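Side-chain contacts in alpha-rhamnosidase (Dictyoglomus thermophilum, PDB 6I60), which is an alpha-L-rhamnosidase, probably hydrolysing terminal non-reducing alpha-L-rhamnose residues in alpha-L-rhamnosides: residues H393-Y398 against C497-E502; A510-E515 against T759-T764; G793-E798 against T802-W807; E808-T811 against M815-H818. All blocks are in the same frame, centred on the assembly; numbering follows the deposited sequence.

Contact 1: residues H393-Y398 against C497-E502; sequences HAELTY and CPQRDE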
loop_
_atom_site.group_PDB
_atom_site.type_symbol
_atom_site.label_atom_id
_atom_site.label_comp_id
_atom_site.label_asym_id
_atom_site.label_seq_id
_atom_site.Cartn_x
_atom_site.Cartn_y
_atom_site.Cartn_z
ATOM N N HIS A 393 23.544 -9.278 -1.171
ATOM C CA HIS A 393 22.896 -7.989 -0.966
ATOM C C HIS A 393 22.894 -7.648 0.517
ATOM O O HIS A 393 22.750 -8.532 1.366
ATOM C CB HIS A 393 21.456 -7.995 -1.502
ATOM C CG HIS A 393 21.309 -8.647 -2.842
ATOM N ND1 HIS A 393 21.445 -10.006 -3.031
ATOM C CD2 HIS A 393 21.026 -8.126 -4.060
ATOM C CE1 HIS A 393 21.260 -10.293 -4.306
ATOM N NE2 HIS A 393 21.002 -9.170 -4.952
ATOM N N ALA A 394 23.045 -6.362 0.826
ATOM C CA ALA A 394 23.080 -5.924 2.213
ATOM C C ALA A 394 22.612 -4.480 2.311
ATOM O O ALA A 394 22.620 -3.730 1.331
ATOM C CB ALA A 394 24.482 -6.072 2.815
ATOM N N GLU A 395 22.203 -4.102 3.523
ATOM C CA GLU A 395 21.732 -2.755 3.820
ATOM C C GLU A 395 22.857 -1.825 4.259
ATOM O O GLU A 395 22.835 -0.632 3.935
ATOM C CB GLU A 395 20.659 -2.802 4.912
ATOM C CG GLU A 395 19.255 -3.094 4.413
ATOM C CD GLU A 395 18.197 -2.823 5.470
ATOM O OE1 GLU A 395 18.470 -3.070 6.664
ATOM O OE2 GLU A 395 17.093 -2.358 5.110
ATOM N N LEU A 396 23.838 -2.343 4.992
ATOM C CA LEU A 396 24.889 -1.539 5.600
ATOM C C LEU A 396 26.262 -2.029 5.149
ATOM O O LEU A 396 26.395 -3.031 4.444
ATOM C CB LEU A 396 24.774 -1.570 7.126
ATOM C CG LEU A 396 23.376 -1.257 7.658
ATOM C CD1 LEU A 396 23.279 -1.540 9.148
ATOM C CD2 LEU A 396 23.006 0.189 7.348
ATOM N N THR A 397 27.293 -1.305 5.575
ATOM C CA THR A 397 28.670 -1.620 5.234
ATOM C C THR A 397 29.533 -1.579 6.488
ATOM O O THR A 397 29.134 -1.052 7.529
ATOM C CB THR A 397 29.229 -0.645 4.186
ATOM O OG1 THR A 397 30.547 -1.056 3.806
ATOM C CG2 THR A 397 29.291 0.768 4.755
ATOM N N TYR A 398 30.726 -2.152 6.375
ATOM C CA TYR A 398 31.726 -2.105 7.430
ATOM C C TYR A 398 32.783 -1.056 7.099
ATOM O O TYR A 398 32.873 -0.556 5.976
ATOM C CB TYR A 398 32.376 -3.479 7.623
ATOM C CG TYR A 398 31.519 -4.456 8.397
ATOM C CD1 TYR A 398 30.817 -4.052 9.526
ATOM C CD2 TYR A 398 31.407 -5.783 7.997
ATOM C CE1 TYR A 398 30.031 -4.941 10.237
ATOM C CE2 TYR A 398 30.623 -6.680 8.701
ATOM C CZ TYR A 398 29.939 -6.254 9.820
ATOM O OH TYR A 398 29.157 -7.141 10.523
ATOM N N CYS A 497 9.397 -4.909 7.215
ATOM C CA CYS A 497 10.724 -4.751 6.646
ATOM C C CYS A 497 10.802 -5.591 5.384
ATOM O O CYS A 497 10.014 -6.526 5.206
ATOM C CB CYS A 497 11.819 -5.179 7.631
ATOM S SG CYS A 497 11.604 -6.835 8.316
ATOM N N PRO A 498 11.721 -5.272 4.476
ATOM C CA PRO A 498 11.801 -6.038 3.230
ATOM C C PRO A 498 13.122 -6.766 3.026
ATOM O O PRO A 498 13.373 -7.281 1.933
ATOM C CB PRO A 498 11.608 -4.952 2.170
ATOM C CG PRO A 498 12.213 -3.687 2.826
ATOM C CD PRO A 498 12.366 -3.957 4.318
ATOM N N GLN A 499 13.973 -6.825 4.051
ATOM C CA GLN A 499 15.342 -7.290 3.861
ATOM C C GLN A 499 15.676 -8.592 4.577
ATOM O O GLN A 499 16.520 -9.344 4.086
ATOM C CB GLN A 499 16.335 -6.201 4.299
ATOM C CG GLN A 499 16.619 -6.146 5.794
ATOM C CD GLN A 499 15.542 -5.413 6.569
ATOM O OE1 GLN A 499 15.233 -4.255 6.287
ATOM N NE2 GLN A 499 14.961 -6.088 7.553
ATOM N N ARG A 500 15.037 -8.895 5.705
ATOM C CA ARG A 500 15.427 -10.041 6.511
ATOM C C ARG A 500 14.415 -11.180 6.365
ATOM O O ARG A 500 13.534 -11.159 5.497
ATOM C CB ARG A 500 15.603 -9.620 7.973
ATOM C CG ARG A 500 14.330 -9.163 8.663
ATOM C CD ARG A 500 14.649 -8.476 9.981
ATOM N NE ARG A 500 13.449 -8.140 10.743
ATOM C CZ ARG A 500 13.407 -7.210 11.693
ATOM N NH1 ARG A 500 14.499 -6.524 11.995
ATOM N NH2 ARG A 500 12.277 -6.965 12.339
ATOM N N ASP A 501 14.551 -12.185 7.229
ATOM C CA ASP A 501 13.708 -13.374 7.187
ATOM C C ASP A 501 12.353 -13.117 7.834
ATOM O O ASP A 501 11.895 -13.904 8.668
ATOM C CB ASP A 501 14.413 -14.545 7.876
ATOM C CG ASP A 501 14.975 -14.173 9.239
ATOM O OD1 ASP A 501 14.880 -12.992 9.635
ATOM O OD2 ASP A 501 15.518 -15.068 9.919
ATOM N N GLU A 502 11.704 -12.019 7.453
ATOM C CA GLU A 502 10.392 -11.684 7.988
ATOM C C GLU A 502 9.479 -11.204 6.869
ATOM O O GLU A 502 8.837 -12.017 6.195
ATOM C CB GLU A 502 10.511 -10.619 9.081
ATOM C CG GLU A 502 9.278 -10.491 9.962
ATOM C CD GLU A 502 9.575 -9.831 11.294
ATOM O OE1 GLU A 502 8.654 -9.741 12.133
ATOM O OE2 GLU A 502 10.730 -9.401 11.504
#
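Glu395 and Gln499 meet where two domains join: the concanavalin-like beta domain supplies the glutamate, just past the end of strand 388-394, and the six-hairpin glycosidase domain supplies the glutamine, from the loop between helices 473-488 and 507-512. These two buried residues carry the whole contact. Their side chains cross at about a right angle, and the carboxylate is turned 51° from the amide plane. Glu395 CD lies 3.7 Å from Gln499 CG, so the carboxylate rests against the methylene part of the glutamine as well as beside its amide. The modelled Gln499 OE1 is 2.9 Å from Glu395 OE2, but the amide is probably turned over; with its nitrogen on that side, the pair could be a hydrogen bond.

Glu395 gets there with an extended chain beyond CG, reaching straight out of the beta domain. Gln499 instead bends sharply at its second torsion (chi2 -81°), which brings its amide across the acid. Firmer partners hold the carboxylate: OE2 accepts from Asn371 ND2, and OE1 accepts from both Thr407 OG1 and the backbone N of His818. Partners from both domains thus fix its rotation.

Behind Gln499 the loop is braced by charge. Arg500 continues through NH1 to Glu805, while Asp501, centre of an inverse gamma turn, pairs with Arg409. Arg500 also turns side-on to Glu502, and two of its nitrogens converge on one oxygen: NE lies 3.1 Å and NH2 3.0 Å from Glu502 OE2, which sits close to the guanidinium plane.

Contact 2: residues A510-E515 against T759-T764; sequences AQLSAE and TGIVAT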
loop_
_atom_site.group_PDB
_atom_site.type_symbol
_atom_site.label_atom_id
_atom_site.label_comp_id
_atom_site.label_asym_id
_atom_site.label_seq_id
_atom_site.Cartn_x
_atom_site.Cartn_y
_atom_site.Cartn_z
ATOM N N ALA A 510 1.171 -1.441 9.555
ATOM C CA ALA A 510 0.317 -1.045 8.442
ATOM C C ALA A 510 -0.720 -0.014 8.866
ATOM O O ALA A 510 -1.116 0.833 8.056
ATOM C CB ALA A 510 -0.372 -2.274 7.850
ATOM N N GLN A 511 -1.164 -0.063 10.122
ATOM C CA GLN A 511 -2.178 0.876 10.586
ATOM C C GLN A 511 -1.594 2.267 10.794
ATOM O O GLN A 511 -2.200 3.267 10.391
ATOM C CB GLN A 511 -2.809 0.360 11.880
ATOM C CG GLN A 511 -3.682 1.376 12.597
ATOM C CD GLN A 511 -2.954 2.083 13.725
ATOM O OE1 GLN A 511 -2.213 1.461 14.489
ATOM N NE2 GLN A 511 -3.162 3.391 13.832
ATOM N N LEU A 512 -0.414 2.351 11.417
ATOM C CA LEU A 512 0.155 3.649 11.766
ATOM C C LEU A 512 0.659 4.404 10.543
ATOM O O LEU A 512 0.716 5.640 10.563
ATOM C CB LEU A 512 1.288 3.469 12.774
ATOM C CG LEU A 512 0.874 2.950 14.151
ATOM C CD1 LEU A 512 2.077 2.388 14.884
ATOM C CD2 LEU A 512 0.203 4.046 14.965
ATOM N N SER A 513 1.035 3.696 9.479
ATOM C CA SER A 513 1.531 4.329 8.265
ATOM C C SER A 513 0.491 4.359 7.151
ATOM O O SER A 513 0.825 4.717 6.018
ATOM C CB SER A 513 2.803 3.627 7.779
ATOM O OG SER A 513 2.544 2.293 7.376
ATOM N N ALA A 514 -0.761 4.006 7.450
ATOM C CA ALA A 514 -1.782 3.969 6.408
ATOM C C ALA A 514 -2.139 5.371 5.928
ATOM O O ALA A 514 -2.393 5.577 4.737
ATOM C CB ALA A 514 -3.024 3.237 6.914
ATOM N N GLU A 515 -2.162 6.347 6.840
ATOM C CA GLU A 515 -2.487 7.713 6.444
ATOM C C GLU A 515 -1.399 8.320 5.567
ATOM O O GLU A 515 -1.701 9.096 4.652
ATOM C CB GLU A 515 -2.719 8.579 7.682
ATOM C CG GLU A 515 -3.277 9.961 7.382
ATOM C CD GLU A 515 -3.641 10.730 8.638
ATOM O OE1 GLU A 515 -2.811 10.779 9.570
ATOM O OE2 GLU A 515 -4.757 11.287 8.693
ATOM N N THR A 759 8.732 8.652 22.481
ATOM C CA THR A 759 7.542 7.882 22.152
ATOM C C THR A 759 7.880 6.786 21.153
ATOM O O THR A 759 8.781 6.934 20.322
ATOM C CB THR A 759 6.446 8.781 21.568
ATOM O OG1 THR A 759 6.974 9.522 20.459
ATOM C CG2 THR A 759 5.933 9.753 22.621
ATOM N N GLY A 760 7.137 5.687 21.235
ATOM C CA GLY A 760 7.278 4.589 20.304
ATOM C C GLY A 760 6.505 4.832 19.023
ATOM O O GLY A 760 6.183 5.966 18.660
ATOM N N ILE A 761 6.192 3.734 18.331
ATOM C CA ILE A 761 5.521 3.850 17.041
ATOM C C ILE A 761 4.085 4.335 17.209
ATOM O O ILE A 761 3.557 5.041 16.340
ATOM C CB ILE A 761 5.581 2.510 16.284
ATOM C CG1 ILE A 761 4.864 1.408 17.065
ATOM C CG2 ILE A 761 7.019 2.104 16.028
ATOM C CD1 ILE A 761 4.656 0.146 16.264
ATOM N N VAL A 762 3.435 3.985 18.321
ATOM C CA VAL A 762 2.028 4.332 18.505
ATOM C C VAL A 762 1.876 5.818 18.803
ATOM O O VAL A 762 1.123 6.529 18.129
ATOM C CB VAL A 762 1.402 3.470 19.618
ATOM C CG1 VAL A 762 0.100 4.093 20.100
ATOM C CG2 VAL A 762 1.176 2.044 19.131
ATOM N N ALA A 763 2.588 6.309 19.818
ATOM C CA ALA A 763 2.421 7.691 20.249
ATOM C C ALA A 763 3.076 8.692 19.306
ATOM O O ALA A 763 2.667 9.859 19.288
ATOM C CB ALA A 763 2.972 7.870 21.663
ATOM N N THR A 764 4.080 8.274 18.526
ATOM C CA THR A 764 4.661 9.182 17.541
ATOM C C THR A 764 3.646 9.562 16.474
ATOM O O THR A 764 3.704 10.669 15.927
ATOM C CB THR A 764 5.895 8.552 16.892
ATOM O OG1 THR A 764 6.740 7.996 17.905
ATOM C CG2 THR A 764 6.678 9.594 16.107
#
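Leu512 reaches from the last turn of helix 507-512 onto the first turn of helix 761-773, against Ile761 and Val762. The apolar packing is all at the branched end of the leucine. Its CD1 lies 3.7 Å from Ile761 CG1 and equally close to Ile761 CD1. The first torsion of the isoleucine (chi1 61°) sets CG1 between backbone N and carbonyl carbon, and CB, CG1 and CD1 all border that methyl. Val762 takes a looser share: Leu512 CD2 is 4.0 Å from Val762 CA, and Leu512 CD1 is 4.4 Å from Val762 CG2. Tyr633 of helix 626-648 touches both Leu512 and Val762.

Backbone also takes part, since Leu512 CD1 rests 3.4 Å from Ile761 O, a methyl lying against a carbonyl.

Polar bonds involve neighbouring residues. Asp612 accepts from the backbone N of Gly760 and of Ala763 at the start of helix 761-773, and Glu515 forms a salt bridge with Arg765 of the same helix.

The contact is buried and joins two helices more than 240 residues apart in sequence within the six-hairpin glycosidase domain, which in this family is an (alpha/alpha)6 barrel.

Contact 3: residues G793-E798 against T802-W807; sequences GYMIEE and TLWERW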
loop_
_atom_site.group_PDB
_atom_site.type_symbol
_atom_site.label_atom_id
_atom_site.label_comp_id
_atom_site.label_asym_id
_atom_site.label_seq_id
_atom_site.Cartn_x
_atom_site.Cartn_y
_atom_site.Cartn_z
ATOM N N GLY A 793 15.955 13.234 12.004
ATOM C CA GLY A 793 17.158 13.831 11.454
ATOM C C GLY A 793 18.413 13.073 11.829
ATOM O O GLY A 793 19.358 13.002 11.037
ATOM N N TYR A 794 18.442 12.491 13.030
ATOM C CA TYR A 794 19.591 11.689 13.434
ATOM C C TYR A 794 19.775 10.480 12.525
ATOM O O TYR A 794 20.911 10.056 12.280
ATOM C CB TYR A 794 19.434 11.249 14.890
ATOM C CG TYR A 794 20.596 10.438 15.413
ATOM C CD1 TYR A 794 21.887 10.949 15.398
ATOM C CD2 TYR A 794 20.402 9.161 15.919
ATOM C CE1 TYR A 794 22.954 10.212 15.874
ATOM C CE2 TYR A 794 21.464 8.414 16.398
ATOM C CZ TYR A 794 22.737 8.945 16.373
ATOM O OH TYR A 794 23.797 8.207 16.846
ATOM N N MET A 795 18.678 9.913 12.015
ATOM C CA MET A 795 18.796 8.821 11.054
ATOM C C MET A 795 19.447 9.300 9.766
ATOM O O MET A 795 20.331 8.629 9.219
ATOM C CB MET A 795 17.420 8.223 10.761
ATOM C CG MET A 795 16.653 7.760 11.986
ATOM S SD MET A 795 15.165 6.844 11.538
ATOM C CE MET A 795 14.361 6.713 13.134
ATOM N N ILE A 796 19.028 10.468 9.273
ATOM C CA ILE A 796 19.570 10.999 8.028
ATOM C C ILE A 796 21.042 11.359 8.197
ATOM O O ILE A 796 21.867 11.087 7.317
ATOM C CB ILE A 796 18.732 12.202 7.556
ATOM C CG1 ILE A 796 17.616 11.752 6.608
ATOM C CG2 ILE A 796 19.602 13.248 6.874
ATOM C CD1 ILE A 796 16.582 10.841 7.242
ATOM N N GLU A 797 21.398 11.964 9.333
ATOM C CA GLU A 797 22.793 12.309 9.580
ATOM C C GLU A 797 23.683 11.077 9.662
ATOM O O GLU A 797 24.890 11.181 9.415
ATOM C CB GLU A 797 22.916 13.134 10.865
ATOM C CG GLU A 797 22.229 14.496 10.805
ATOM C CD GLU A 797 22.748 15.376 9.675
ATOM O OE1 GLU A 797 23.970 15.634 9.635
ATOM O OE2 GLU A 797 21.934 15.812 8.832
ATOM N N GLU A 798 23.120 9.916 9.992
ATOM C CA GLU A 798 23.877 8.674 10.074
ATOM C C GLU A 798 23.783 7.841 8.799
ATOM O O GLU A 798 24.133 6.657 8.819
ATOM C CB GLU A 798 23.415 7.850 11.276
ATOM C CG GLU A 798 23.896 8.382 12.616
ATOM C CD GLU A 798 25.391 8.197 12.824
ATOM O OE1 GLU A 798 25.993 7.350 12.132
ATOM O OE2 GLU A 798 25.962 8.900 13.683
ATOM N N THR A 802 16.303 5.410 4.097
ATOM C CA THR A 802 14.928 5.077 4.447
ATOM C C THR A 802 14.784 5.350 5.941
ATOM O O THR A 802 15.543 6.119 6.543
ATOM C CB THR A 802 14.585 3.630 4.063
ATOM O OG1 THR A 802 15.657 2.758 4.448
ATOM C CG2 THR A 802 14.359 3.511 2.562
ATOM N N LEU A 803 13.806 4.712 6.570
ATOM C CA LEU A 803 13.564 4.882 7.993
ATOM C C LEU A 803 13.986 3.628 8.748
ATOM O O LEU A 803 13.859 2.508 8.247
ATOM C CB LEU A 803 12.091 5.197 8.267
ATOM C CG LEU A 803 11.807 6.649 8.657
ATOM C CD1 LEU A 803 12.241 7.602 7.557
ATOM C CD2 LEU A 803 10.336 6.841 8.983
ATOM N N TRP A 804 14.497 3.830 9.959
ATOM C CA TRP A 804 14.994 2.741 10.783
ATOM C C TRP A 804 13.873 2.118 11.606
ATOM O O TRP A 804 12.820 2.720 11.829
ATOM C CB TRP A 804 16.092 3.229 11.727
ATOM C CG TRP A 804 17.353 3.625 11.044
ATOM C CD1 TRP A 804 17.706 3.362 9.756
ATOM C CD2 TRP A 804 18.437 4.364 11.618
ATOM N NE1 TRP A 804 18.946 3.890 9.489
ATOM C CE2 TRP A 804 19.417 4.511 10.616
ATOM C CE3 TRP A 804 18.674 4.916 12.881
ATOM C CZ2 TRP A 804 20.614 5.188 10.837
ATOM C CZ3 TRP A 804 19.864 5.586 13.098
ATOM C CH2 TRP A 804 20.820 5.715 12.081
ATOM N N GLU A 805 14.124 0.893 12.066
ATOM C CA GLU A 805 13.220 0.246 13.007
ATOM C C GLU A 805 13.353 0.832 14.407
ATOM O O GLU A 805 12.355 0.942 15.127
ATOM C CB GLU A 805 13.488 -1.260 13.032
ATOM C CG GLU A 805 12.683 -2.036 14.060
ATOM C CD GLU A 805 12.846 -3.536 13.912
ATOM O OE1 GLU A 805 13.784 -3.965 13.207
ATOM O OE2 GLU A 805 12.036 -4.285 14.497
ATOM N N ARG A 806 14.562 1.229 14.798
ATOM C CA ARG A 806 14.829 1.769 16.122
ATOM C C ARG A 806 15.464 3.148 16.010
ATOM O O ARG A 806 16.107 3.475 15.007
ATOM C CB ARG A 806 15.748 0.841 16.919
ATOM C CG ARG A 806 15.590 -0.627 16.565
ATOM C CD ARG A 806 14.544 -1.286 17.442
ATOM N NE ARG A 806 14.687 -0.874 18.834
ATOM C CZ ARG A 806 15.507 -1.456 19.703
ATOM N NH1 ARG A 806 16.255 -2.485 19.330
ATOM N NH2 ARG A 806 15.575 -1.007 20.948
ATOM N N TRP A 807 15.276 3.958 17.058
ATOM C CA TRP A 807 15.880 5.286 17.081
ATOM C C TRP A 807 17.400 5.199 17.136
ATOM O O TRP A 807 18.097 6.004 16.507
ATOM C CB TRP A 807 15.348 6.083 18.272
ATOM C CG TRP A 807 13.869 6.350 18.234
ATOM C CD1 TRP A 807 12.911 5.770 19.014
ATOM C CD2 TRP A 807 13.184 7.277 17.381
ATOM N NE1 TRP A 807 11.673 6.273 18.697
ATOM C CE2 TRP A 807 11.812 7.199 17.698
ATOM C CE3 TRP A 807 13.596 8.161 16.379
ATOM C CZ2 TRP A 807 10.851 7.972 17.048
ATOM C CZ3 TRP A 807 12.639 8.929 15.735
ATOM C CH2 TRP A 807 11.283 8.828 16.072
#
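Met795 lies across one face of the Trp804 indole, the apolar centre of this contact. Its CA stands 4.0 Å from the centroid of the six-membered ring, 15° off the normal, a CH-pi contact, and its CG comes within 3.6 Å of Trp804 CE3. Extended beyond CG (chi2 -171°), the methionine runs over the indole toward the loop backbone. SD reaches the five-membered ring obliquely, a Met-aromatic contact 4.4 Å from the centroid, and CE ends 3.6 Å from Trp807 CE3, so that one side chain bridges two tryptophans. An alanine at Trp804 removes the indole that Met795 CA and CG lie against, and a gap is likely to open between helix and loop.

Further out, Glu798 CB meets the indole at its edge, 3.5 Å from Trp804 CH2. The polar edge begins with Trp804 N, which gives a weak but straight hydrogen bond to Met795 SD (3.5 Å, 165°). The carboxylate of Glu798 turns off to a salt bridge with Lys809.

The contact folds the loop after helix 792-797 back onto that helix. Helix 473-488 flanks both parts, with Asn481 touching Ile796 and Leu803, while Phe792 and Phe823 pack on Trp807.

Contact 4: residues E808-T811 against M815-H818; sequences EKLT and MNSH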
loop_
_atom_site.group_PDB
_atom_site.type_symbol
_atom_site.label_atom_id
_atom_site.label_comp_id
_atom_site.label_asym_id
_atom_site.label_seq_id
_atom_site.Cartn_x
_atom_site.Cartn_y
_atom_site.Cartn_z
ATOM N N GLU A 808 17.930 4.232 17.878
ATOM C CA GLU A 808 19.369 4.087 18.030
ATOM C C GLU A 808 19.984 3.475 16.780
ATOM O O GLU A 808 19.377 2.624 16.124
ATOM C CB GLU A 808 19.692 3.216 19.244
ATOM C CG GLU A 808 19.087 3.716 20.545
ATOM C CD GLU A 808 17.676 3.202 20.776
ATOM O OE1 GLU A 808 17.366 2.077 20.329
ATOM O OE2 GLU A 808 16.878 3.926 21.404
ATOM N N LYS A 809 21.196 3.916 16.450
ATOM C CA LYS A 809 21.938 3.333 15.339
ATOM C C LYS A 809 22.424 1.946 15.741
ATOM O O LYS A 809 23.305 1.811 16.597
ATOM C CB LYS A 809 23.105 4.235 14.949
ATOM C CG LYS A 809 24.085 3.594 13.983
ATOM C CD LYS A 809 24.414 4.527 12.831
ATOM C CE LYS A 809 25.724 4.134 12.165
ATOM N NZ LYS A 809 26.063 5.055 11.045
ATOM N N LEU A 810 21.847 0.912 15.135
ATOM C CA LEU A 810 22.168 -0.469 15.462
ATOM C C LEU A 810 22.423 -1.242 14.178
ATOM O O LEU A 810 21.573 -1.260 13.282
ATOM C CB LEU A 810 21.039 -1.118 16.265
ATOM C CG LEU A 810 20.824 -0.549 17.667
ATOM C CD1 LEU A 810 19.347 -0.446 17.993
ATOM C CD2 LEU A 810 21.537 -1.408 18.691
ATOM N N THR A 811 23.586 -1.881 14.094
ATOM C CA THR A 811 24.026 -2.561 12.881
ATOM C C THR A 811 24.459 -3.988 13.185
ATOM O O THR A 811 25.482 -4.469 12.688
ATOM C CB THR A 811 25.157 -1.788 12.205
ATOM O OG1 THR A 811 25.769 -2.611 11.206
ATOM C CG2 THR A 811 26.202 -1.375 13.226
ATOM N N MET A 815 16.497 -7.024 16.182
ATOM C CA MET A 815 15.628 -5.970 15.671
ATOM C C MET A 815 16.400 -4.689 15.382
ATOM O O MET A 815 16.270 -3.702 16.112
ATOM C CB MET A 815 14.498 -5.693 16.661
ATOM C CG MET A 815 13.219 -6.443 16.352
ATOM S SD MET A 815 11.921 -6.106 17.551
ATOM C CE MET A 815 12.335 -4.441 18.059
ATOM N N ASN A 816 17.196 -4.693 14.310
ATOM C CA ASN A 816 18.044 -3.565 13.941
ATOM C C ASN A 816 17.864 -3.192 12.473
ATOM O O ASN A 816 18.790 -2.670 11.847
ATOM C CB ASN A 816 19.520 -3.870 14.215
ATOM C CG ASN A 816 19.798 -4.202 15.668
ATOM O OD1 ASN A 816 19.070 -3.783 16.568
ATOM N ND2 ASN A 816 20.873 -4.947 15.905
ATOM N N SER A 817 16.690 -3.459 11.906
ATOM C CA SER A 817 16.496 -3.255 10.477
ATOM C C SER A 817 16.509 -1.771 10.126
ATOM O O SER A 817 16.127 -0.914 10.927
ATOM C CB SER A 817 15.185 -3.883 10.014
ATOM O OG SER A 817 14.764 -3.319 8.782
ATOM N N HIS A 818 16.950 -1.477 8.901
ATOM C CA HIS A 818 17.140 -0.108 8.437
ATOM C C HIS A 818 16.164 0.281 7.332
ATOM O O HIS A 818 16.449 1.201 6.557
ATOM C CB HIS A 818 18.579 0.087 7.959
ATOM C CG HIS A 818 19.553 0.353 9.063
ATOM N ND1 HIS A 818 20.430 1.417 9.042
ATOM C CD2 HIS A 818 19.787 -0.305 10.223
ATOM C CE1 HIS A 818 21.163 1.402 10.142
ATOM N NE2 HIS A 818 20.793 0.367 10.875
#
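His818 NE2 donates to Leu810 O (3.0 Å, N-H...O angle 152°), closing a short irregular loop in the long connection between helices 792-797 and 826-835 of the six-hairpin glycosidase domain. The acceptor lies almost in the imidazole plane, at the ring edge. Seen from the carbonyl, however, the donor stands 41° above the plane and does not follow a lone pair. CG of His818 sits anti to its own carbonyl carbon (chi1 -82°), which turns the ring back toward the earlier limb of the loop. Asn816 O lies near the ring plane too, facing the neighbouring CD2.

Asn816 packs beside this bond, against Leu810. Its side chain crosses that of Leu810 at about a right angle, and Asn816 CG lies 3.4 Å from Leu810 CB. The leucine lies against the amide oxygen: Asn816 OD1 is 3.3 Å from Leu810 CB. The nitrogen, ND2, makes a weak hydrogen bond to Ser812 O within the turn.

The histidine is anchored on other sides too. Its carbonyl accepts from Thr802 OG1, its ring meets that of Trp804 with planes at about 50°, and Leu396 of the beta domain packs on it. A phenylalanine in place of His818 has no ring N-H, so Leu810 O would probably be left without this donor and the two limbs of the loop less firmly tied. Beside the bond, Leu810 O also lies against an aliphatic carbon, Asn816 CB, at 3.4 Å.

Overall arrangement
Contacts 1, 3 and 4 form one connected cluster, with centres 9 to 15 Å apart. Contact 4 is the middle piece. It meets contact 3 through the Glu798-Lys809 salt bridge and a probable hydrogen bond from Glu805 N to Ser817 O (2.9 Å), and meets contact 1 at Glu395 and Gln499. The pairing of Arg500 with Glu805 ties contact 1 directly to contact 3. Contact 2, deeper among the barrel helices, has its centre about 16 Å from that of contact 3 and adjoins it at Trp807. Triethylene glycol, probably from the crystallisation liquor, is bound near two contacts: Glu502 OE1 of contact 1 has a weak hydrogen bond to it, and in contact 2 the side chain of Ile761 is about 6 Å from such a molecule.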